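Alpha-galacturonidase (Bacillus subtilis, PDB 3FEF) catalyses the NAD(+)- and manganese-dependent hydrolysis of alpha-1,4-linked galacturonate, releasing alpha-D-galacturonate from di-galacturonate. Local coordinates at residues A19-S24 against K322-E327; D90-V95 against F297-R302; F207-K212 against K383-L388. All blocks are in the same frame, centred on the assembly; numbering follows the deposited sequence.

Contacts 1 and 2 both join the N-terminal half of the chain, which carries the Rossmann sheet, to the C-terminal half. They share one part of the latter: contact 2 uses helix 295-314 and contact 1 the loop that follows it. Contact 2 is nested inside the chain loop closed by contact 1. Contact 1 lies at the surface and is light packing of serines, with its polar bonds made beside it. Contact 2 is partly buried and charged, with a salt bridge and a sulfate. Contact 3 is different. It is buried, lies within the C-terminal half and rests on aromatic and aliphatic packing of a strand against a helix.

Contact 1: residues A19-S24 against K322-E327; sequences ARSLMS and KASGEE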
loop_
_atom_site.group_PDB
_atom_site.type_symbol
_atom_site.label_atom_id
_atom_site.label_comp_id
_atom_site.label_asym_id
_atom_site.label_seq_id
_atom_site.Cartn_x
_atom_site.Cartn_y
_atom_site.Cartn_z
ATOM N N ALA A 19 -2.794 -10.461 -38.261
ATOM C CA ALA A 19 -2.599 -9.477 -39.347
ATOM C C ALA A 19 -3.784 -9.432 -40.331
ATOM O O ALA A 19 -4.224 -8.362 -40.730
ATOM C CB ALA A 19 -1.272 -9.721 -40.098
ATOM N N ARG A 20 -4.289 -10.598 -40.704
ATOM C CA ARG A 20 -5.430 -10.719 -41.621
ATOM C C ARG A 20 -6.693 -10.099 -41.030
ATOM O O ARG A 20 -7.384 -9.312 -41.679
ATOM C CB ARG A 20 -5.713 -12.193 -41.933
ATOM C CG ARG A 20 -4.659 -12.859 -42.765
ATOM C CD ARG A 20 -4.518 -12.175 -44.108
ATOM N NE ARG A 20 -3.254 -12.558 -44.711
ATOM C CZ ARG A 20 -3.053 -13.722 -45.313
ATOM N NH1 ARG A 20 -4.056 -14.586 -45.406
ATOM N NH2 ARG A 20 -1.855 -14.018 -45.820
ATOM N N SER A 21 -6.982 -10.462 -39.793
ATOM C CA SER A 21 -8.107 -9.896 -39.074
ATOM C C SER A 21 -7.994 -8.367 -38.977
ATOM O O SER A 21 -8.957 -7.637 -39.210
ATOM C CB SER A 21 -8.212 -10.537 -37.694
ATOM O OG SER A 21 -8.324 -9.527 -36.707
ATOM N N LEU A 22 -6.805 -7.876 -38.662
ATOM C CA LEU A 22 -6.578 -6.441 -38.684
ATOM C C LEU A 22 -6.882 -5.855 -40.074
ATOM O O LEU A 22 -7.512 -4.809 -40.196
ATOM C CB LEU A 22 -5.137 -6.127 -38.277
ATOM C CG LEU A 22 -4.649 -4.725 -38.628
ATOM C CD1 LEU A 22 -5.235 -3.697 -37.667
ATOM C CD2 LEU A 22 -3.113 -4.658 -38.664
HETATM N N MSE A 23 -6.425 -6.522 -41.124
HETATM C CA MSE A 23 -6.640 -6.011 -42.481
HETATM C C MSE A 23 -8.122 -5.901 -42.833
HETATM O O MSE A 23 -8.579 -4.873 -43.335
HETATM C CB MSE A 23 -5.922 -6.886 -43.503
HETATM C CG MSE A 23 -4.426 -6.778 -43.413
HETATM SE SE MSE A 23 -3.498 -8.034 -44.595
HETATM C CE MSE A 23 -1.833 -8.096 -43.588
ATOM N N SER A 24 -8.867 -6.965 -42.564
ATOM C CA SER A 24 -10.312 -6.939 -42.764
ATOM C C SER A 24 -10.954 -5.765 -42.057
ATOM O O SER A 24 -11.751 -5.037 -42.646
ATOM C CB SER A 24 -10.949 -8.245 -42.310
ATOM O OG SER A 24 -10.498 -9.296 -43.154
ATOM N N LYS A 322 -14.919 -7.867 -44.270
ATOM C CA LYS A 322 -15.917 -8.278 -43.293
ATOM C C LYS A 322 -15.367 -8.126 -41.868
ATOM O O LYS A 322 -14.226 -8.471 -41.605
ATOM C CB LYS A 322 -16.310 -9.733 -43.548
ATOM C CG LYS A 322 -17.609 -10.149 -42.888
ATOM C CD LYS A 322 -17.979 -11.571 -43.272
ATOM C CE LYS A 322 -19.439 -11.890 -42.943
ATOM N NZ LYS A 322 -19.625 -12.423 -41.568
ATOM N N ALA A 323 -16.182 -7.608 -40.954
ATOM C CA ALA A 323 -15.748 -7.392 -39.575
ATOM C C ALA A 323 -15.235 -8.689 -38.940
ATOM O O ALA A 323 -15.892 -9.723 -39.015
ATOM C CB ALA A 323 -16.891 -6.796 -38.744
ATOM N N SER A 324 -14.059 -8.629 -38.322
ATOM C CA SER A 324 -13.427 -9.820 -37.739
ATOM C C SER A 324 -14.050 -10.264 -36.415
ATOM O O SER A 324 -13.904 -11.414 -36.007
ATOM C CB SER A 324 -11.932 -9.574 -37.517
ATOM O OG SER A 324 -11.742 -8.637 -36.465
ATOM N N GLY A 325 -14.729 -9.356 -35.730
ATOM C CA GLY A 325 -15.153 -9.642 -34.366
ATOM C C GLY A 325 -14.126 -9.168 -33.349
ATOM O O GLY A 325 -14.383 -9.183 -32.152
ATOM N N GLU A 326 -12.960 -8.734 -33.820
ATOM C CA GLU A 326 -11.905 -8.234 -32.918
ATOM C C GLU A 326 -12.124 -6.758 -32.609
ATOM O O GLU A 326 -12.861 -6.098 -33.316
ATOM C CB GLU A 326 -10.522 -8.450 -33.536
ATOM C CG GLU A 326 -10.201 -9.916 -33.803
ATOM C CD GLU A 326 -10.342 -10.795 -32.555
ATOM O OE1 GLU A 326 -10.396 -10.252 -31.429
ATOM O OE2 GLU A 326 -10.398 -12.038 -32.705
ATOM N N GLU A 327 -11.480 -6.241 -31.567
ATOM C CA GLU A 327 -11.609 -4.818 -31.205
ATOM C C GLU A 327 -10.359 -3.983 -31.540
ATOM O O GLU A 327 -10.337 -2.758 -31.343
ATOM C CB GLU A 327 -11.974 -4.658 -29.722
ATOM C CG GLU A 327 -13.309 -5.292 -29.319
ATOM C CD GLU A 327 -14.530 -4.395 -29.583
ATOM O OE1 GLU A 327 -14.418 -3.397 -30.324
ATOM O OE2 GLU A 327 -15.617 -4.697 -29.037
#
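Ser-21 and Ser-324 face each other across the contact, their CB atoms 3.8 Å apart. Ser-21 OG and Ser-324 OG lie 3.5 Å apart, in van der Waals contact rather than a hydrogen bond. Ser-21 OG also rests against the CG methylene of Glu-326, again at 3.5 Å. One helical turn further on, Ser-24 CB sits 3.4 Å from the backbone oxygen Lys-322 O. The contact of Lys-322 is made by its backbone, and its CB points away from the helix.

Residues 19-24 belong to helix 18-28, the helix that follows the first strand of the Rossmann fold. They fall in the region that binds NAD(+) by similarity. Residues 322-327 form an irregular loop between helices 295-314 and 328-335, so the contact ties the C-terminal half to the nucleotide-binding fold.

The hydrogen bonds lie around the packing. Ser-324 OG accepts from Glu-326 N at 2.9 Å with an N-H...O angle of 157°, which makes an ST turn. The same hydroxyl is hydrogen-bonded to Asp-25 on helix 18-28, so two partners fix its rotation. Ser-24 OG is likewise bonded to the backbone oxygen of Ala-320, just before the loop segment.

A charged group continues the contact toward the active site. CG of Glu-326 lies anti to the carbonyl carbon (chi1 -61°), which sets it against Ser-21. The bend at chi2 (-55°) then turns the carboxylate off the line of the chain. Glu-326 OE2 makes a weak hydrogen bond to ND1 of His-170, the proton donor by similarity.

Contact 2: residues D90-V95 against F297-R302; sequences DMEVDV and FRKQDR. With SO4 (sulfate ion), chain E.
Met-91 and Arg-298 mark the closest approach of the two backbones, with their CA atoms 9.6 Å apart. Both segments are helical, 90-95 in helix 88-96 and 297-302 in helix 295-314. At this spacing long side chains have to bridge the gap. Two pairs do so, and in each the side chains cross at about a right angle.

In the first pair, selenomethionine Met-91 reaches out as an extended chain, with CG anti to the backbone N (chi1 -157°). Its methyl CE lies over one face of the Arg-298 guanidinium, displaced toward the rim, and is 3.3 Å from Arg-298 NE. Farther back, Met-91 SE packs on Arg-298 CD at 3.8 Å. The chain of Arg-298 is extended from CG to NE, and its outer nitrogens face a sulfate ion, whose sulfur lies at the edge of the guanidinium, in its plane. Arg-298 NH1 donates to O2 of the sulfate at 2.8 Å, and Arg-298 NH2 donates to O4 at 2.9 Å. This is a two-pronged grip, and Arg-271 adds another bond to the ion.

The sulfate probably came from the crystallisation liquor. Helix 88-96 belongs to the Rossmann half and helix 295-314 to the C-terminal half. Arg-298 lies about 8 Å, side chain to side chain, from Asn-147, a substrate-binding residue by similarity. This is consistent with an anion-binding corner near the substrate site. A leucine in place of Arg-298 would probably cost the sulfate two of its hydrogen bonds and leave Met-91 CE without the flat group it covers.

In the second pair, Lys-299 NZ donates to Glu-92 OE1 at 3.0 Å in a salt bridge, meeting the oxygen nearly along its C-O bond. Asp-89 is a second anionic partner of the same ammonium group.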
loop_
_atom_site.group_PDB
_atom_site.type_symbol
_atom_site.label_atom_id
_atom_site.label_comp_id
_atom_site.label_asym_id
_atom_site.label_seq_id
_atom_site.Cartn_x
_atom_site.Cartn_y
_atom_site.Cartn_z
ATOM N N ASP A 90 9.865 -25.979 -31.645
ATOM C CA ASP A 90 10.029 -25.655 -30.229
ATOM C C ASP A 90 8.743 -25.970 -29.468
ATOM O O ASP A 90 8.772 -26.499 -28.356
ATOM C CB ASP A 90 10.392 -24.187 -30.050
ATOM C CG ASP A 90 11.756 -23.858 -30.603
ATOM O OD1 ASP A 90 12.594 -24.781 -30.694
ATOM O OD2 ASP A 90 11.998 -22.680 -30.951
HETATM N N MSE A 91 7.614 -25.677 -30.097
HETATM C CA MSE A 91 6.322 -25.844 -29.452
HETATM C C MSE A 91 5.968 -27.308 -29.203
HETATM O O MSE A 91 5.363 -27.644 -28.176
HETATM C CB MSE A 91 5.231 -25.147 -30.265
HETATM C CG MSE A 91 4.029 -24.792 -29.439
HETATM SE SE MSE A 91 2.816 -23.548 -30.332
HETATM C CE MSE A 91 1.350 -23.664 -29.024
ATOM N N GLU A 92 6.347 -28.173 -30.139
ATOM C CA GLU A 92 6.156 -29.602 -29.989
ATOM C C GLU A 92 6.776 -30.076 -28.667
ATOM O O GLU A 92 6.220 -30.925 -27.961
ATOM C CB GLU A 92 6.778 -30.332 -31.181
ATOM C CG GLU A 92 6.395 -31.807 -31.308
ATOM C CD GLU A 92 6.862 -32.414 -32.633
ATOM O OE1 GLU A 92 6.554 -31.830 -33.699
ATOM O OE2 GLU A 92 7.540 -33.471 -32.613
ATOM N N VAL A 93 7.933 -29.517 -28.337
ATOM C CA VAL A 93 8.554 -29.729 -27.034
ATOM C C VAL A 93 7.728 -29.071 -25.906
ATOM O O VAL A 93 7.307 -29.752 -24.987
ATOM C CB VAL A 93 10.001 -29.217 -27.018
ATOM C CG1 VAL A 93 10.632 -29.426 -25.631
ATOM C CG2 VAL A 93 10.817 -29.925 -28.103
ATOM N N ASP A 94 7.474 -27.768 -25.988
ATOM C CA ASP A 94 6.617 -27.113 -24.983
ATOM C C ASP A 94 5.404 -27.994 -24.658
ATOM O O ASP A 94 5.136 -28.321 -23.511
ATOM C CB ASP A 94 6.073 -25.766 -25.490
ATOM C CG ASP A 94 7.159 -24.760 -25.812
ATOM O OD1 ASP A 94 8.311 -24.970 -25.398
ATOM O OD2 ASP A 94 6.852 -23.744 -26.475
ATOM N N VAL A 95 4.665 -28.362 -25.689
ATOM C CA VAL A 95 3.358 -28.977 -25.506
ATOM C C VAL A 95 3.380 -30.487 -25.263
ATOM O O VAL A 95 2.563 -30.986 -24.510
ATOM C CB VAL A 95 2.423 -28.626 -26.691
ATOM C CG1 VAL A 95 1.035 -29.198 -26.476
ATOM C CG2 VAL A 95 2.361 -27.101 -26.868
ATOM N N PHE A 297 -1.826 -30.295 -35.308
ATOM C CA PHE A 297 -2.924 -29.486 -35.774
ATOM C C PHE A 297 -2.391 -28.137 -36.233
ATOM O O PHE A 297 -2.822 -27.606 -37.257
ATOM C CB PHE A 297 -3.989 -29.281 -34.699
ATOM C CG PHE A 297 -5.048 -28.296 -35.106
ATOM C CD1 PHE A 297 -6.183 -28.717 -35.777
ATOM C CD2 PHE A 297 -4.883 -26.947 -34.863
ATOM C CE1 PHE A 297 -7.150 -27.810 -36.179
ATOM C CE2 PHE A 297 -5.841 -26.038 -35.270
ATOM C CZ PHE A 297 -6.977 -26.474 -35.927
ATOM N N ARG A 298 -1.440 -27.586 -35.485
ATOM C CA ARG A 298 -0.928 -26.255 -35.802
ATOM C C ARG A 298 -0.070 -26.267 -37.041
ATOM O O ARG A 298 -0.019 -25.279 -37.766
ATOM C CB ARG A 298 -0.144 -25.647 -34.620
ATOM C CG ARG A 298 -1.016 -25.424 -33.375
ATOM C CD ARG A 298 -0.268 -24.739 -32.228
ATOM N NE ARG A 298 -1.099 -24.719 -31.029
ATOM C CZ ARG A 298 -1.952 -23.748 -30.732
ATOM N NH1 ARG A 298 -2.687 -23.817 -29.630
ATOM N NH2 ARG A 298 -2.063 -22.704 -31.530
ATOM N N LYS A 299 0.645 -27.365 -37.268
ATOM C CA LYS A 299 1.460 -27.458 -38.476
ATOM C C LYS A 299 0.543 -27.584 -39.682
ATOM O O LYS A 299 0.714 -26.879 -40.680
ATOM C CB LYS A 299 2.462 -28.607 -38.388
ATOM C CG LYS A 299 3.601 -28.289 -37.432
ATOM C CD LYS A 299 4.651 -29.381 -37.378
ATOM C CE LYS A 299 5.885 -28.865 -36.653
ATOM N NZ LYS A 299 6.668 -29.978 -36.031
ATOM N N GLN A 300 -0.466 -28.437 -39.551
ATOM C CA GLN A 300 -1.481 -28.590 -40.582
ATOM C C GLN A 300 -2.186 -27.260 -40.862
ATOM O O GLN A 300 -2.256 -26.810 -42.005
ATOM C CB GLN A 300 -2.510 -29.646 -40.172
ATOM C CG GLN A 300 -3.633 -29.812 -41.169
ATOM C CD GLN A 300 -4.573 -30.958 -40.816
ATOM O OE1 GLN A 300 -5.617 -31.140 -41.458
ATOM N NE2 GLN A 300 -4.209 -31.739 -39.791
ATOM N N ASP A 301 -2.705 -26.632 -39.812
ATOM C CA ASP A 301 -3.397 -25.363 -39.986
ATOM C C ASP A 301 -2.519 -24.369 -40.729
ATOM O O ASP A 301 -2.979 -23.658 -41.619
ATOM C CB ASP A 301 -3.804 -24.770 -38.641
ATOM C CG ASP A 301 -4.788 -23.636 -38.794
ATOM O OD1 ASP A 301 -5.717 -23.768 -39.623
ATOM O OD2 ASP A 301 -4.632 -22.612 -38.099
ATOM N N ARG A 302 -1.246 -24.326 -40.362
ATOM C CA ARG A 302 -0.347 -23.375 -40.979
ATOM C C ARG A 302 -0.216 -23.651 -42.472
ATOM O O ARG A 302 -0.115 -22.723 -43.277
ATOM C CB ARG A 302 1.030 -23.421 -40.329
ATOM C CG ARG A 302 2.048 -22.612 -41.107
ATOM C CD ARG A 302 3.447 -23.098 -40.839
ATOM N NE ARG A 302 4.054 -22.456 -39.675
ATOM C CZ ARG A 302 5.104 -22.950 -39.022
ATOM N NH1 ARG A 302 5.638 -24.104 -39.411
ATOM N NH2 ARG A 302 5.610 -22.305 -37.977
HETATM S S SO4 E . -4.808 -20.759 -30.427
HETATM O O1 SO4 E . -5.450 -20.652 -31.733
HETATM O O2 SO4 E . -4.896 -22.122 -29.917
HETATM O O3 SO4 E . -5.479 -19.849 -29.509
HETATM O O4 SO4 E . -3.410 -20.371 -30.542
#

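Contact 3: residues F207-K212 against K383-L388; sequences FTWITK and KGVEML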
loop_
_atom_site.group_PDB
_atom_site.type_symbol
_atom_site.label_atom_id
_atom_site.label_comp_id
_atom_site.label_asym_id
_atom_site.label_seq_id
_atom_site.Cartn_x
_atom_site.Cartn_y
_atom_site.Cartn_z
ATOM N N PHE A 207 -7.548 -16.595 -17.827
ATOM C CA PHE A 207 -8.074 -16.977 -16.513
ATOM C C PHE A 207 -8.856 -15.767 -15.975
ATOM O O PHE A 207 -8.553 -15.231 -14.907
ATOM C CB PHE A 207 -6.930 -17.344 -15.568
ATOM C CG PHE A 207 -7.365 -18.120 -14.333
ATOM C CD1 PHE A 207 -8.055 -19.330 -14.455
ATOM C CD2 PHE A 207 -7.067 -17.646 -13.059
ATOM C CE1 PHE A 207 -8.450 -20.051 -13.321
ATOM C CE2 PHE A 207 -7.460 -18.351 -11.931
ATOM C CZ PHE A 207 -8.154 -19.565 -12.066
ATOM N N THR A 208 -9.839 -15.343 -16.771
ATOM C CA THR A 208 -10.687 -14.206 -16.506
ATOM C C THR A 208 -12.051 -14.640 -15.980
ATOM O O THR A 208 -12.551 -15.717 -16.322
ATOM C CB THR A 208 -10.935 -13.409 -17.804
ATOM O OG1 THR A 208 -11.068 -14.339 -18.884
ATOM C CG2 THR A 208 -9.770 -12.481 -18.103
ATOM N N TRP A 209 -12.659 -13.784 -15.161
ATOM C CA TRP A 209 -13.888 -14.131 -14.480
ATOM C C TRP A 209 -14.861 -12.973 -14.518
ATOM O O TRP A 209 -14.476 -11.798 -14.442
ATOM C CB TRP A 209 -13.586 -14.512 -13.022
ATOM C CG TRP A 209 -12.700 -15.721 -12.961
ATOM C CD1 TRP A 209 -11.357 -15.770 -13.216
ATOM C CD2 TRP A 209 -13.102 -17.061 -12.648
ATOM N NE1 TRP A 209 -10.902 -17.061 -13.083
ATOM C CE2 TRP A 209 -11.950 -17.872 -12.730
ATOM C CE3 TRP A 209 -14.326 -17.652 -12.309
ATOM C CZ2 TRP A 209 -11.984 -19.245 -12.490
ATOM C CZ3 TRP A 209 -14.362 -19.019 -12.065
ATOM C CH2 TRP A 209 -13.203 -19.802 -12.156
ATOM N N ILE A 210 -16.134 -13.312 -14.595
ATOM C CA ILE A 210 -17.167 -12.309 -14.602
ATOM C C ILE A 210 -17.928 -12.420 -13.313
ATOM O O ILE A 210 -18.564 -13.438 -13.032
ATOM C CB ILE A 210 -18.103 -12.495 -15.827
ATOM C CG1 ILE A 210 -17.299 -12.284 -17.110
ATOM C CG2 ILE A 210 -19.291 -11.547 -15.731
ATOM C CD1 ILE A 210 -18.046 -12.702 -18.458
ATOM N N THR A 211 -17.856 -11.364 -12.514
ATOM C CA THR A 211 -18.485 -11.361 -11.202
ATOM C C THR A 211 -19.820 -10.594 -11.222
ATOM O O THR A 211 -20.611 -10.690 -10.290
ATOM C CB THR A 211 -17.541 -10.720 -10.181
ATOM O OG1 THR A 211 -17.210 -9.400 -10.627
ATOM C CG2 THR A 211 -16.265 -11.512 -10.089
ATOM N N LYS A 212 -20.053 -9.822 -12.280
ATOM C CA LYS A 212 -21.327 -9.138 -12.470
ATOM C C LYS A 212 -21.554 -9.053 -13.964
ATOM O O LYS A 212 -20.602 -8.895 -14.735
ATOM C CB LYS A 212 -21.306 -7.708 -11.913
ATOM C CG LYS A 212 -20.829 -7.546 -10.485
ATOM C CD LYS A 212 -20.346 -6.101 -10.281
ATOM C CE LYS A 212 -19.878 -5.843 -8.855
ATOM N NZ LYS A 212 -18.933 -4.675 -8.770
ATOM N N LYS A 383 -12.515 -15.892 -3.656
ATOM C CA LYS A 383 -11.311 -16.137 -2.878
ATOM C C LYS A 383 -10.480 -17.316 -3.426
ATOM O O LYS A 383 -9.246 -17.210 -3.593
ATOM C CB LYS A 383 -11.672 -16.324 -1.402
ATOM C CG LYS A 383 -10.477 -16.658 -0.506
ATOM C CD LYS A 383 -9.471 -15.534 -0.477
ATOM C CE LYS A 383 -10.108 -14.259 0.071
ATOM N NZ LYS A 383 -9.185 -13.105 -0.187
ATOM N N GLY A 384 -11.153 -18.416 -3.758
ATOM C CA GLY A 384 -10.464 -19.566 -4.364
ATOM C C GLY A 384 -9.735 -19.211 -5.657
ATOM O O GLY A 384 -8.642 -19.704 -5.939
ATOM N N VAL A 385 -10.355 -18.349 -6.447
ATOM C CA VAL A 385 -9.808 -17.972 -7.747
ATOM C C VAL A 385 -8.640 -17.029 -7.540
ATOM O O VAL A 385 -7.651 -17.093 -8.255
ATOM C CB VAL A 385 -10.896 -17.302 -8.617
ATOM C CG1 VAL A 385 -10.319 -16.794 -9.923
ATOM C CG2 VAL A 385 -11.991 -18.302 -8.887
ATOM N N GLU A 386 -8.764 -16.161 -6.538
ATOM C CA GLU A 386 -7.724 -15.187 -6.229
ATOM C C GLU A 386 -6.458 -15.888 -5.691
ATOM O O GLU A 386 -5.333 -15.497 -5.996
ATOM C CB GLU A 386 -8.275 -14.151 -5.233
ATOM C CG GLU A 386 -7.255 -13.234 -4.597
ATOM C CD GLU A 386 -7.851 -12.460 -3.429
ATOM O OE1 GLU A 386 -8.753 -11.604 -3.628
ATOM O OE2 GLU A 386 -7.423 -12.712 -2.294
HETATM N N MSE A 387 -6.639 -16.941 -4.915
HETATM C CA MSE A 387 -5.499 -17.746 -4.483
HETATM C C MSE A 387 -4.765 -18.369 -5.674
HETATM O O MSE A 387 -3.538 -18.341 -5.765
HETATM C CB MSE A 387 -5.950 -18.838 -3.509
HETATM C CG MSE A 387 -6.434 -18.312 -2.163
HETATM SE SE MSE A 387 -7.627 -19.599 -1.267
HETATM C CE MSE A 387 -6.428 -21.133 -1.314
ATOM N N LEU A 388 -5.516 -18.930 -6.612
ATOM C CA LEU A 388 -4.864 -19.478 -7.787
ATOM C C LEU A 388 -4.169 -18.383 -8.615
ATOM O O LEU A 388 -3.046 -18.574 -9.113
ATOM C CB LEU A 388 -5.867 -20.287 -8.622
ATOM C CG LEU A 388 -6.163 -21.679 -8.045
ATOM C CD1 LEU A 388 -7.521 -22.217 -8.520
ATOM C CD2 LEU A 388 -5.017 -22.657 -8.364
#
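Val-385 presses both its methyls onto one face of the Trp-209 indole. Its CG1 is anti to the backbone N (chi1 175°). This methyl makes a CH-pi contact over the face of the five-membered ring, 3.5 Å from the centroid. It sits toward the rim, only 3.2 Å from Trp-209 NE1. The other methyl, Val-385 CG2, covers the six-membered ring and is 3.7 Å from Trp-209 CZ2.

Phe-207 turns its ring face to the NE1 edge of the indole, a T-shaped arrangement with the two planes nearly perpendicular. Trp-209 NE1 lies 3.6 Å above the plane of the Phe-207 ring, over its centre. Phe-207 CE2 meets Val-385 CG1 obliquely at 3.8 Å. Leu-388 CB is 4.2 Å from the same Phe-207 CE2.

The strand belongs to the antiparallel sheet of the C-terminal half, whose family is related to the C-terminal domain of lactate dehydrogenase. Helix 383-388 runs nearly antiparallel to strand 207-210 (159°), their axes 10.6 Å apart. Tyr-262 packs beside Val-385 and Leu-388, and Phe-276 stacks on Phe-207. The strand starts directly after His-206, a ligand of the magnesium ion. At Met-387 the helix packs on Ala-398 of a neighbouring subunit.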